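Local coordinates for fucolectin-related protein (PDB 2J22) that probably binds fucose-containing glycans such as blood group antigens, as a carbohydrate-binding module of a pneumococcal virulence factor, at residues S13-T18 and V142-Y147; W60-A65 and K124-S129; L70-I75 and S115-G120; L86-I91 and L130-I135. All blocks are in the same frame, centred on the assembly; numbering follows the deposited sequence.

Contact 1 of 4, residues S13-T18 and V142-Y147; sequences SNIALT and VEVYTY
The N14 amide is gripped on both faces: the backbone N-H groups of A16 and V144 reach OD1 from opposite sides of the amide plane. The V144 N to N14 OD1 bond is 2.9 Å long, with V144 N 37° out of that plane; the bond within the segment, from A16 N to N14 OD1, is longer at 3.2 Å, with A16 N 51° out. At the other end of the amide, N14 ND2 donates to a water that in turn donates to V142 O, and ND2 lies 3.4 Å from E143 CG. N14 CG, anti to the backbone N (chi1 -176°), comes 3.9 Å from V144 N. The Y145 ring meets N14 CB and S13 O obliquely, CE1 lying 3.8 Å from N14 CB, and its OH donates to E143 OE1 from above the carboxylate plane. Beyond this group, I15 CD1 meets T146 CG2 at 3.5 Å, the two side chains crossing at about a right angle, while A16 CB packs 4.1 Å from V144 CG2. Backbone bonds pair S13 with T146 in both directions, S13 N to T146 O measuring 2.8 Å; I15 N to V144 O is weak. Past the pairing, N14 OD1 closes an Asx turn. The short strand 13-14 pairs antiparallel with the closing strand 139-146, and this brings the two chain ends together in one sheet of this galactose-binding-like beta fold.

Contact 2 of 4, residues W60-A65 and K124-S129; sequences WEIDLA and KKVRIS
D63 has CG anti to its backbone N (chi1 -173°), and K124, whose CG is likewise anti, bends only at its last torsion (chi4 65°), which swings NZ round toward the carboxylate. The resulting salt bridge, K124 NZ to D63 OD1, is 2.7 Å and uses the syn lone pair. The same oxygen accepts from A65 N, met from above the carboxylate plane at 3.1 Å, an Asx turn at the corner of the chain at A65. OD1 thus ties this turn to the partner strand. Five main-chain N-H...O bonds join the strands, W60 N to I128 O being 2.9 Å and L64 N to K124 O 2.7 Å. The N-to-C directions of strands 60-64 and 125-129 differ by 173°, a pair close to exactly antiparallel inside a five-stranded sheet, with K124 and K125 forming a classic beta bulge opposite Y94 of the next strand. On the face of W60, I62, V126 and I128, I62 CG2 lies 3.6 Å from V126 CB, the two side chains side by side and pointing the same way; W60 CE3 is 4.2 Å from I128 CD1, and W60 NE1 bonds to S32 O. The other face is charged: E61 and R127 form a salt bridge, its length uncertain, while E61 OE1 also pairs with R22. K125 lays its CE 3.8 Å from D63 OD2 and sends NZ on to D98.

Contact 3 of 4, residues L70-I75 and S115-G120; sequences LEKLII and SIDLKG
L118 is the main bump of this contact: its CD1 fits between L70 CB, 3.7 Å away, and L73 CB at 4.2 Å, while its CB presses on L70 O. On the same face L73 CB and I116 CB are 4.4 Å apart. On the other face, that of K72, I74, S115 and D117, the S115 hydroxyl sits among aliphatic carbons, OG lying 3.5 Å from I74 CG1 and 3.7 Å from K72 CG. K72 and D117 run side by side pointing the same way, yet their charged ends stay apart, K72 NZ to D117 OD1 being 5.5 Å.

L73 and I116 form the regular hydrogen-bonded pair, flanked by non-hydrogen-bonded pairs. E71 and K72 then make a classic beta bulge opposite Y145; E71 O accepts from L118 N at 2.7 Å, the donor 48° above the carbonyl plane, and a water links E71 O to K119 N. At the corner G120, at positive phi, lies against E71 OE2 through its CA. Strand 67-77 runs between strands 113-118 and 139-146, and the apolar face of L70, L73, I116 and L118 is turned onto I91 and I93 of strand 89-94 and F102, Q104 and I106 of strand 100-108, the opposite layer of the sandwich.

Contact 4 of 4, residues L86-I91 and L130-I135; sequences LSNFDI and LRSAGI
R131 lies across N88, its CB 3.5 Å from N88 OD1, the two side chains crossing at about a right angle with amide and guanidinium planes 34° apart. The R131 chain bends twice, at chi2 and chi3, and D90 OD2 meets the edge of the guanidinium. There NH1 donates to D90 OD2 at 2.7 Å on its syn lone pair, OD2 standing 26° out of the guanidinium plane; the N-H...O angle of 137° makes this salt bridge short but not straight. D90 OD1 accepts from H105 ND1 of strand 100-108, so both carboxylate oxygens are engaged, an arrangement that would hold the group's rotation. N88 ND2 donates to S132 OG at 3.0 Å, tilted from the amide plane. Near this end of strand 89-94, N88 and F89 form a G1 beta bulge opposite I106; F89 and L130 are an antiparallel non-hydrogen-bonded pair, and the backbone bond R131 N to N88 O (2.9 Å) follows as strand 125-130 gives way to the loop before strand 139-146. That loop makes a type II turn from S132 to I135. A water lies 2.9 Å from S87 O and accepts from S132 N, bridging the two segments. Among the apolar side chains, L130 CD2 touches F89 CB at 3.8 Å and L86 CD1 at 4.5 Å, while L86 CD1 also sits 3.6 Å above one face of the F89 ring, toward its rim.

How the contacts relate
Contacts 1 and 3 share a sheet: strand 139-146 lies beside strand 67-77, and E143 N to I74 O (2.6 Å) and Y145 O to E71 N (2.8 Å) are probable hydrogen bonds. Contacts 2 and 4 share the other sheet, S129 O lying 2.9 Å from D90 N. The two layers meet in the core: V142 CB is 3.6 Å from W60 CH2, joining contacts 1 and 2, and I75 CD1 is 3.6 Å from I91 CD1, joining contacts 3 and 4. Contacts 1 and 4, centres 23 Å apart, do not touch. The bound calcium is nearest contacts 1 and 2, about 8 Å from the E143 side chain and 9 Å from that of W60.

Contact 1 of 4, residues S13-T18 and V142-Y147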
loop_
_atom_site.group_PDB
_atom_site.type_symbol
_atom_site.label_atom_id
_atom_site.label_comp_id
_atom_site.label_asym_id
_atom_site.label_seq_id
_atom_site.Cartn_x
_atom_site.Cartn_y
_atom_site.Cartn_z
ATOM N N SER A 13 13.731 -4.638 -9.439
ATOM C CA SER A 13 14.134 -4.153 -8.123
ATOM C C SER A 13 12.939 -3.474 -7.386
ATOM O O SER A 13 12.035 -2.906 -8.037
ATOM C CB SER A 13 15.384 -3.276 -8.242
ATOM O OG SER A 13 15.190 -1.973 -7.728
ATOM N N ASN A 14 12.916 -3.586 -6.047
ATOM C CA ASN A 14 11.819 -2.985 -5.249
ATOM C C ASN A 14 12.156 -1.557 -4.946
ATOM O O ASN A 14 12.842 -1.236 -3.957
ATOM C CB ASN A 14 11.581 -3.773 -3.971
ATOM C CG ASN A 14 10.421 -3.256 -3.194
ATOM O OD1 ASN A 14 9.662 -2.417 -3.682
ATOM N ND2 ASN A 14 10.318 -3.682 -1.950
ATOM N N ILE A 15 11.737 -0.659 -5.818
ATOM C CA ILE A 15 12.074 0.739 -5.535
ATOM C C ILE A 15 11.202 1.395 -4.483
ATOM O O ILE A 15 11.474 2.537 -4.111
ATOM C CB ILE A 15 12.033 1.587 -6.814
ATOM C CG1 ILE A 15 10.627 1.518 -7.415
ATOM C CG2 ILE A 15 13.151 1.146 -7.752
ATOM C CD1 ILE A 15 10.312 2.788 -8.295
ATOM N N ALA A 16 10.186 0.710 -3.958
ATOM C CA ALA A 16 9.434 1.283 -2.807
ATOM C C ALA A 16 10.307 1.605 -1.590
ATOM O O ALA A 16 10.010 2.548 -0.819
ATOM C CB ALA A 16 8.279 0.334 -2.381
ATOM N N LEU A 17 11.317 0.764 -1.353
ATOM C CA LEU A 17 12.108 0.831 -0.121
ATOM C C LEU A 17 12.555 2.250 0.245
ATOM O O LEU A 17 13.279 2.919 -0.522
ATOM C CB LEU A 17 13.317 -0.104 -0.187
ATOM C CG LEU A 17 12.900 -1.570 -0.367
ATOM C CD1 LEU A 17 14.071 -2.460 -0.830
ATOM C CD2 LEU A 17 12.321 -2.046 0.959
ATOM N N THR A 18 12.072 2.705 1.399
ATOM C CA THR A 18 12.434 4.008 1.992
ATOM C C THR A 18 11.970 5.241 1.194
ATOM O O THR A 18 12.338 6.379 1.535
ATOM C CB THR A 18 13.961 4.107 2.259
ATOM O OG1 THR A 18 14.616 4.502 1.038
ATOM C CG2 THR A 18 14.576 2.765 2.585
ATOM N N VAL A 142 4.207 -2.887 1.155
ATOM C CA VAL A 142 3.770 -2.583 -0.232
ATOM C C VAL A 142 5.071 -2.538 -1.042
ATOM O O VAL A 142 5.927 -1.746 -0.786
ATOM C CB VAL A 142 3.012 -1.190 -0.336
ATOM C CG1 VAL A 142 2.703 -0.790 -1.807
ATOM C CG2 VAL A 142 1.737 -1.139 0.544
ATOM N N GLU A 143 5.250 -3.430 -1.974
ATOM C CA GLU A 143 6.448 -3.456 -2.805
ATOM C C GLU A 143 6.123 -3.023 -4.245
ATOM O O GLU A 143 5.129 -3.465 -4.839
ATOM C CB GLU A 143 7.028 -4.875 -2.770
ATOM C CG GLU A 143 7.361 -5.345 -1.336
ATOM C CD GLU A 143 7.931 -6.749 -1.304
ATOM O OE1 GLU A 143 7.687 -7.473 -2.266
ATOM O OE2 GLU A 143 8.656 -7.089 -0.341
ATOM N N VAL A 144 6.978 -2.168 -4.787
ATOM C CA VAL A 144 6.808 -1.613 -6.144
ATOM C C VAL A 144 8.089 -1.902 -6.975
ATOM O O VAL A 144 9.155 -1.328 -6.737
ATOM C CB VAL A 144 6.518 -0.105 -6.154
ATOM C CG1 VAL A 144 6.288 0.428 -7.605
ATOM C CG2 VAL A 144 5.310 0.272 -5.216
ATOM N N TYR A 145 7.940 -2.796 -7.939
ATOM C CA TYR A 145 9.015 -3.339 -8.776
ATOM C C TYR A 145 9.138 -2.631 -10.151
ATOM O O TYR A 145 8.136 -2.459 -10.867
ATOM C CB TYR A 145 8.728 -4.817 -9.007
ATOM C CG TYR A 145 8.920 -5.593 -7.726
ATOM C CD1 TYR A 145 10.193 -6.008 -7.344
ATOM C CD2 TYR A 145 7.838 -5.871 -6.870
ATOM C CE1 TYR A 145 10.409 -6.705 -6.141
ATOM C CE2 TYR A 145 8.037 -6.602 -5.668
ATOM C CZ TYR A 145 9.321 -6.986 -5.319
ATOM O OH TYR A 145 9.588 -7.636 -4.127
ATOM N N THR A 146 10.353 -2.216 -10.487
ATOM C CA THR A 146 10.649 -1.755 -11.851
ATOM C C THR A 146 11.815 -2.600 -12.351
ATOM O O THR A 146 12.461 -3.303 -11.567
ATOM C CB THR A 146 11.051 -0.232 -11.897
ATOM O OG1 THR A 146 12.328 -0.062 -11.260
ATOM C CG2 THR A 146 10.082 0.635 -11.091
ATOM N N TYR A 147 12.109 -2.483 -13.635
ATOM C CA TYR A 147 13.182 -3.232 -14.288
ATOM C C TYR A 147 12.479 -3.896 -15.453
ATOM O O TYR A 147 12.108 -3.225 -16.426
HETATM O O HOH W 1 8.697 -2.183 0.206
#

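Contact 2 of 4, residues W60-A65 and K124-S129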
loop_
_atom_site.group_PDB
_atom_site.type_symbol
_atom_site.label_atom_id
_atom_site.label_comp_id
_atom_site.label_asym_id
_atom_site.label_seq_id
_atom_site.Cartn_x
_atom_site.Cartn_y
_atom_site.Cartn_z
ATOM N N TRP A 60 -3.447 5.140 2.473
ATOM C CA TRP A 60 -1.994 5.196 2.567
ATOM C C TRP A 60 -1.412 5.464 1.177
ATOM O O TRP A 60 -1.951 5.030 0.142
ATOM C CB TRP A 60 -1.467 3.870 3.169
ATOM C CG TRP A 60 0.018 3.632 3.114
ATOM C CD1 TRP A 60 0.860 3.603 4.177
ATOM C CD2 TRP A 60 0.778 3.214 1.984
ATOM N NE1 TRP A 60 2.112 3.243 3.763
ATOM C CE2 TRP A 60 2.084 2.973 2.431
ATOM C CE3 TRP A 60 0.469 2.965 0.625
ATOM C CZ2 TRP A 60 3.131 2.614 1.574
ATOM C CZ3 TRP A 60 1.492 2.557 -0.238
ATOM C CH2 TRP A 60 2.819 2.403 0.242
ATOM N N GLU A 61 -0.305 6.195 1.134
ATOM C CA GLU A 61 0.263 6.614 -0.140
ATOM C C GLU A 61 1.776 6.579 -0.146
ATOM O O GLU A 61 2.421 6.854 0.893
ATOM C CB GLU A 61 -0.112 8.070 -0.385
ATOM C CG GLU A 61 -0.035 8.509 -1.814
ATOM C CD GLU A 61 -0.723 9.822 -1.927
ATOM O OE1 GLU A 61 -0.095 10.844 -1.541
ATOM O OE2 GLU A 61 -1.890 9.796 -2.315
ATOM N N ILE A 62 2.334 6.299 -1.328
ATOM C CA ILE A 62 3.786 6.274 -1.545
ATOM C C ILE A 62 4.112 7.165 -2.750
ATOM O O ILE A 62 3.412 7.127 -3.769
ATOM C CB ILE A 62 4.310 4.851 -1.753
ATOM C CG1 ILE A 62 5.847 4.869 -1.872
ATOM C CG2 ILE A 62 3.604 4.181 -2.981
ATOM C CD1 ILE A 62 6.489 3.520 -1.956
ATOM N N ASP A 63 5.146 8.009 -2.567
ATOM C CA ASP A 63 5.655 8.937 -3.596
ATOM C C ASP A 63 6.964 8.328 -4.084
ATOM O O ASP A 63 7.911 8.194 -3.308
ATOM C CB ASP A 63 5.873 10.351 -3.020
ATOM C CG ASP A 63 6.262 11.426 -4.114
ATOM O OD1 ASP A 63 6.534 11.115 -5.275
ATOM O OD2 ASP A 63 6.262 12.634 -3.871
ATOM N N LEU A 64 6.984 7.883 -5.347
ATOM C CA LEU A 64 8.185 7.261 -5.937
ATOM C C LEU A 64 9.293 8.271 -6.334
ATOM O O LEU A 64 10.364 7.846 -6.745
ATOM C CB LEU A 64 7.821 6.397 -7.148
ATOM C CG LEU A 64 6.835 5.248 -6.907
ATOM C CD1 LEU A 64 6.462 4.663 -8.243
ATOM C CD2 LEU A 64 7.453 4.144 -5.956
ATOM N N ALA A 65 9.031 9.575 -6.182
ATOM C CA ALA A 65 10.051 10.647 -6.331
ATOM C C ALA A 65 10.254 11.106 -7.787
ATOM O O ALA A 65 10.619 12.277 -8.041
ATOM C CB ALA A 65 11.396 10.247 -5.716
ATOM N N LYS A 124 3.946 7.893 -10.701
ATOM C CA LYS A 124 4.827 8.467 -9.693
ATOM C C LYS A 124 4.371 8.236 -8.241
ATOM O O LYS A 124 5.201 8.367 -7.296
ATOM C CB LYS A 124 5.003 9.974 -9.951
ATOM C CG LYS A 124 5.637 10.737 -8.799
ATOM C CD LYS A 124 6.389 11.860 -9.373
ATOM C CE LYS A 124 6.726 12.907 -8.373
ATOM N NZ LYS A 124 7.618 12.336 -7.412
ATOM N N LYS A 125 3.079 7.915 -8.086
ATOM C CA LYS A 125 2.457 7.777 -6.761
ATOM C C LYS A 125 1.429 6.659 -6.746
ATOM O O LYS A 125 0.695 6.458 -7.742
ATOM C CB LYS A 125 1.713 9.066 -6.332
ATOM C CG LYS A 125 2.598 10.172 -5.872
ATOM C CD LYS A 125 1.742 11.316 -5.295
ATOM C CE LYS A 125 2.638 12.543 -5.027
ATOM N NZ LYS A 125 1.778 13.708 -4.693
ATOM N N VAL A 126 1.330 5.995 -5.585
ATOM C CA VAL A 126 0.393 4.883 -5.435
ATOM C C VAL A 126 -0.325 5.096 -4.090
ATOM O O VAL A 126 0.340 5.363 -3.050
ATOM C CB VAL A 126 1.070 3.484 -5.464
ATOM C CG1 VAL A 126 -0.041 2.359 -5.407
ATOM C CG2 VAL A 126 1.945 3.209 -6.714
ATOM N N ARG A 127 -1.661 5.037 -4.139
ATOM C CA ARG A 127 -2.552 5.218 -3.002
ATOM C C ARG A 127 -3.345 3.941 -2.816
ATOM O O ARG A 127 -3.835 3.335 -3.807
ATOM C CB ARG A 127 -3.535 6.285 -3.324
ATOM C CG ARG A 127 -4.378 6.782 -2.144
ATOM C CD ARG A 127 -4.174 8.296 -2.073
ATOM N NE ARG A 127 -5.288 8.850 -1.484
ATOM C CZ ARG A 127 -5.321 9.976 -0.798
ATOM N NH1 ARG A 127 -4.259 10.758 -0.619
ATOM N NH2 ARG A 127 -6.472 10.305 -0.309
ATOM N N ILE A 128 -3.455 3.485 -1.577
ATOM C CA ILE A 128 -4.358 2.365 -1.313
ATOM C C ILE A 128 -5.429 3.006 -0.400
ATOM O O ILE A 128 -5.062 3.615 0.604
ATOM C CB ILE A 128 -3.584 1.243 -0.579
ATOM C CG1 ILE A 128 -2.535 0.578 -1.497
ATOM C CG2 ILE A 128 -4.615 0.205 -0.041
ATOM C CD1 ILE A 128 -1.623 -0.411 -0.796
ATOM N N SER A 129 -6.723 2.894 -0.722
ATOM C CA SER A 129 -7.781 3.604 0.012
ATOM C C SER A 129 -8.949 2.668 0.213
ATOM O O SER A 129 -9.522 2.152 -0.801
ATOM C CB SER A 129 -8.257 4.863 -0.783
ATOM O OG SER A 129 -9.115 5.739 -0.020
#

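Contact 3 of 4, residues L70-I75 and S115-G120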
loop_
_atom_site.group_PDB
_atom_site.type_symbol
_atom_site.label_atom_id
_atom_site.label_comp_id
_atom_site.label_asym_id
_atom_site.label_seq_id
_atom_site.Cartn_x
_atom_site.Cartn_y
_atom_site.Cartn_z
ATOM N N LEU A 70 6.316 0.851 -14.107
ATOM C CA LEU A 70 5.952 -0.017 -13.012
ATOM C C LEU A 70 5.659 -1.400 -13.548
ATOM O O LEU A 70 4.773 -1.530 -14.371
ATOM C CB LEU A 70 4.706 0.534 -12.278
ATOM C CG LEU A 70 4.829 2.014 -11.853
ATOM C CD1 LEU A 70 3.536 2.573 -11.262
ATOM C CD2 LEU A 70 6.005 2.192 -10.907
ATOM N N GLU A 71 6.350 -2.419 -13.020
ATOM C CA GLU A 71 6.197 -3.800 -13.506
ATOM C C GLU A 71 5.223 -4.560 -12.642
ATOM O O GLU A 71 4.342 -5.252 -13.150
ATOM C CB GLU A 71 7.516 -4.596 -13.527
ATOM C CG GLU A 71 8.601 -3.979 -14.369
ATOM C CD GLU A 71 8.132 -3.802 -15.797
ATOM O OE1 GLU A 71 7.487 -4.788 -16.304
ATOM O OE2 GLU A 71 8.388 -2.695 -16.378
ATOM N N LYS A 72 5.379 -4.429 -11.317
ATOM C CA LYS A 72 4.625 -5.270 -10.417
ATOM C C LYS A 72 4.359 -4.460 -9.164
ATOM O O LYS A 72 5.227 -3.651 -8.749
ATOM C CB LYS A 72 5.469 -6.535 -10.086
ATOM C CG LYS A 72 4.708 -7.715 -9.367
ATOM C CD LYS A 72 5.776 -8.674 -8.846
ATOM C CE LYS A 72 5.710 -10.070 -9.413
ATOM N NZ LYS A 72 6.952 -10.789 -8.918
ATOM N N LEU A 73 3.193 -4.690 -8.576
ATOM C CA LEU A 73 2.892 -4.232 -7.208
ATOM C C LEU A 73 2.581 -5.468 -6.331
ATOM O O LEU A 73 1.768 -6.328 -6.731
ATOM C CB LEU A 73 1.749 -3.210 -7.206
ATOM C CG LEU A 73 0.980 -2.887 -5.934
ATOM C CD1 LEU A 73 1.887 -2.053 -5.036
ATOM C CD2 LEU A 73 -0.241 -2.054 -6.397
ATOM N N ILE A 74 3.263 -5.584 -5.182
ATOM C CA ILE A 74 2.874 -6.594 -4.206
ATOM C C ILE A 74 2.478 -5.936 -2.806
ATOM O O ILE A 74 3.190 -5.049 -2.279
ATOM C CB ILE A 74 3.939 -7.748 -4.065
ATOM C CG1 ILE A 74 4.517 -8.200 -5.403
ATOM C CG2 ILE A 74 3.314 -8.945 -3.387
ATOM C CD1 ILE A 74 5.657 -9.311 -5.280
ATOM N N ILE A 75 1.280 -6.274 -2.343
ATOM C CA ILE A 75 0.734 -5.794 -1.063
ATOM C C ILE A 75 0.656 -6.980 -0.079
ATOM O O ILE A 75 0.087 -8.023 -0.402
ATOM C CB ILE A 75 -0.664 -5.176 -1.266
ATOM C CG1 ILE A 75 -0.555 -3.877 -2.080
ATOM C CG2 ILE A 75 -1.400 -4.935 0.087
ATOM C CD1 ILE A 75 -1.763 -3.651 -2.966
ATOM N N SER A 115 -0.652 -9.828 -5.618
ATOM C CA SER A 115 0.311 -9.388 -6.603
ATOM C C SER A 115 -0.461 -8.821 -7.784
ATOM O O SER A 115 -1.480 -9.369 -8.187
ATOM C CB SER A 115 1.243 -10.539 -7.029
ATOM O OG SER A 115 2.491 -10.042 -7.520
ATOM N N ILE A 116 -0.008 -7.683 -8.301
ATOM C CA ILE A 116 -0.635 -7.072 -9.467
ATOM C C ILE A 116 0.449 -6.790 -10.494
ATOM O O ILE A 116 1.434 -6.128 -10.171
ATOM C CB ILE A 116 -1.310 -5.764 -9.070
ATOM C CG1 ILE A 116 -2.321 -5.983 -7.932
ATOM C CG2 ILE A 116 -1.924 -5.095 -10.293
ATOM C CD1 ILE A 116 -3.776 -5.990 -8.345
ATOM N N ASP A 117 0.300 -7.288 -11.726
ATOM C CA ASP A 117 1.282 -6.957 -12.748
ATOM C C ASP A 117 0.803 -5.642 -13.334
ATOM O O ASP A 117 -0.386 -5.411 -13.420
ATOM C CB ASP A 117 1.410 -8.044 -13.837
ATOM C CG ASP A 117 2.257 -9.252 -13.388
ATOM O OD1 ASP A 117 3.208 -9.113 -12.573
ATOM O OD2 ASP A 117 2.045 -10.416 -13.826
ATOM N N LEU A 118 1.717 -4.736 -13.648
ATOM C CA LEU A 118 1.283 -3.423 -14.117
ATOM C C LEU A 118 1.764 -3.214 -15.531
ATOM O O LEU A 118 1.527 -2.156 -16.130
ATOM C CB LEU A 118 1.815 -2.308 -13.190
ATOM C CG LEU A 118 1.099 -2.243 -11.833
ATOM C CD1 LEU A 118 1.756 -1.225 -10.876
ATOM C CD2 LEU A 118 -0.436 -2.021 -11.957
ATOM N N LYS A 119 2.496 -4.211 -16.030
ATOM C CA LYS A 119 3.145 -4.162 -17.355
ATOM C C LYS A 119 3.780 -2.836 -17.813
ATOM O O LYS A 119 3.485 -2.374 -18.923
ATOM C CB LYS A 119 2.144 -4.613 -18.425
ATOM C CG LYS A 119 1.234 -5.723 -17.978
ATOM C CD LYS A 119 1.364 -6.877 -18.943
ATOM C CE LYS A 119 1.816 -8.111 -18.240
ATOM N NZ LYS A 119 1.018 -9.219 -18.833
ATOM N N GLY A 120 4.639 -2.215 -16.989
ATOM C CA GLY A 120 5.324 -0.992 -17.399
ATOM C C GLY A 120 4.484 0.297 -17.415
ATOM O O GLY A 120 4.945 1.350 -17.892
HETATM O O HOH W 2 3.921 -6.570 -15.373
#

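Contact 4 of 4, residues L86-I91 and L130-I135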
loop_
_atom_site.group_PDB
_atom_site.type_symbol
_atom_site.label_atom_id
_atom_site.label_comp_id
_atom_site.label_asym_id
_atom_site.label_seq_id
_atom_site.Cartn_x
_atom_site.Cartn_y
_atom_site.Cartn_z
ATOM N N LEU A 86 -8.417 -5.401 5.302
ATOM C CA LEU A 86 -7.842 -5.094 3.968
ATOM C C LEU A 86 -8.757 -5.777 2.956
ATOM O O LEU A 86 -8.468 -6.895 2.456
ATOM C CB LEU A 86 -6.396 -5.580 3.790
ATOM C CG LEU A 86 -5.692 -5.165 2.474
ATOM C CD1 LEU A 86 -5.709 -3.630 2.211
ATOM C CD2 LEU A 86 -4.250 -5.656 2.391
ATOM N N SER A 87 -9.871 -5.125 2.678
ATOM C CA SER A 87 -10.867 -5.703 1.758
ATOM C C SER A 87 -11.674 -4.535 1.209
ATOM O O SER A 87 -11.667 -3.463 1.811
ATOM C CB SER A 87 -11.800 -6.638 2.519
ATOM O OG SER A 87 -12.615 -5.916 3.437
ATOM N N ASN A 88 -12.373 -4.733 0.091
ATOM C CA ASN A 88 -13.201 -3.669 -0.522
ATOM C C ASN A 88 -12.416 -2.394 -0.638
ATOM O O ASN A 88 -12.784 -1.369 -0.028
ATOM C CB ASN A 88 -14.491 -3.442 0.304
ATOM C CG ASN A 88 -15.422 -2.364 -0.302
ATOM O OD1 ASN A 88 -15.344 -2.045 -1.506
ATOM N ND2 ASN A 88 -16.292 -1.789 0.532
ATOM N N PHE A 89 -11.318 -2.448 -1.404
ATOM C CA PHE A 89 -10.431 -1.300 -1.469
ATOM C C PHE A 89 -10.030 -0.913 -2.865
ATOM O O PHE A 89 -10.161 -1.674 -3.784
ATOM C CB PHE A 89 -9.195 -1.427 -0.504
ATOM C CG PHE A 89 -8.218 -2.498 -0.876
ATOM C CD1 PHE A 89 -7.122 -2.211 -1.697
ATOM C CD2 PHE A 89 -8.377 -3.812 -0.390
ATOM C CE1 PHE A 89 -6.150 -3.243 -2.067
ATOM C CE2 PHE A 89 -7.476 -4.796 -0.705
ATOM C CZ PHE A 89 -6.343 -4.547 -1.532
ATOM N N ASP A 90 -9.514 0.310 -3.025
ATOM C CA ASP A 90 -8.986 0.697 -4.305
ATOM C C ASP A 90 -7.487 0.927 -4.245
ATOM O O ASP A 90 -6.954 1.465 -3.234
ATOM C CB ASP A 90 -9.640 2.000 -4.754
ATOM C CG ASP A 90 -11.070 1.821 -5.138
ATOM O OD1 ASP A 90 -11.438 0.777 -5.783
ATOM O OD2 ASP A 90 -11.891 2.689 -4.838
ATOM N N ILE A 91 -6.835 0.531 -5.331
ATOM C CA ILE A 91 -5.441 0.884 -5.628
ATOM C C ILE A 91 -5.537 1.926 -6.734
ATOM O O ILE A 91 -6.143 1.645 -7.780
ATOM C CB ILE A 91 -4.669 -0.368 -6.141
ATOM C CG1 ILE A 91 -4.698 -1.483 -5.093
ATOM C CG2 ILE A 91 -3.243 0.008 -6.642
ATOM C CD1 ILE A 91 -4.096 -2.797 -5.527
ATOM N N LEU A 130 -9.371 2.505 1.480
ATOM C CA LEU A 130 -10.477 1.581 1.808
ATOM C C LEU A 130 -11.825 2.224 1.374
ATOM O O LEU A 130 -11.962 3.445 1.465
ATOM C CB LEU A 130 -10.467 1.330 3.323
ATOM C CG LEU A 130 -9.210 0.652 3.910
ATOM C CD1 LEU A 130 -9.362 0.376 5.445
ATOM C CD2 LEU A 130 -8.865 -0.659 3.234
ATOM N N ARG A 131 -12.769 1.432 0.845
ATOM C CA ARG A 131 -14.071 1.982 0.458
ATOM C C ARG A 131 -15.156 1.926 1.564
ATOM O O ARG A 131 -16.162 2.622 1.479
ATOM C CB ARG A 131 -14.592 1.352 -0.848
ATOM C CG ARG A 131 -13.886 1.863 -2.087
ATOM C CD ARG A 131 -13.987 3.402 -2.343
ATOM N NE ARG A 131 -15.196 3.824 -3.082
ATOM C CZ ARG A 131 -15.459 3.488 -4.356
ATOM N NH1 ARG A 131 -14.598 2.730 -5.045
ATOM N NH2 ARG A 131 -16.585 3.907 -4.947
ATOM N N SER A 132 -14.924 1.123 2.610
ATOM C CA SER A 132 -15.710 1.185 3.852
ATOM C C SER A 132 -15.140 2.152 4.848
ATOM O O SER A 132 -14.019 1.934 5.379
ATOM C CB SER A 132 -15.857 -0.212 4.504
ATOM O OG SER A 132 -16.163 -1.192 3.506
ATOM N N ALA A 133 -15.882 3.255 5.066
ATOM C CA ALA A 133 -15.519 4.243 6.074
ATOM C C ALA A 133 -15.510 3.603 7.486
ATOM O O ALA A 133 -16.330 2.714 7.800
ATOM C CB ALA A 133 -16.530 5.415 6.063
ATOM N N GLY A 134 -14.592 4.079 8.308
ATOM C CA GLY A 134 -14.555 3.722 9.728
ATOM C C GLY A 134 -13.572 2.616 10.000
ATOM O O GLY A 134 -13.417 2.214 11.158
ATOM N N ILE A 135 -12.942 2.094 8.949
ATOM C CA ILE A 135 -12.085 0.922 9.089
ATOM C C ILE A 135 -10.649 1.416 9.008
ATOM O O ILE A 135 -10.324 2.227 8.151
ATOM C CB ILE A 135 -12.365 -0.165 8.002
ATOM C CG1 ILE A 135 -13.886 -0.470 7.827
ATOM C CG2 ILE A 135 -11.481 -1.404 8.238
ATOM C CD1 ILE A 135 -14.559 -1.227 8.998
HETATM O O HOH W 3 -12.959 -1.202 3.087
#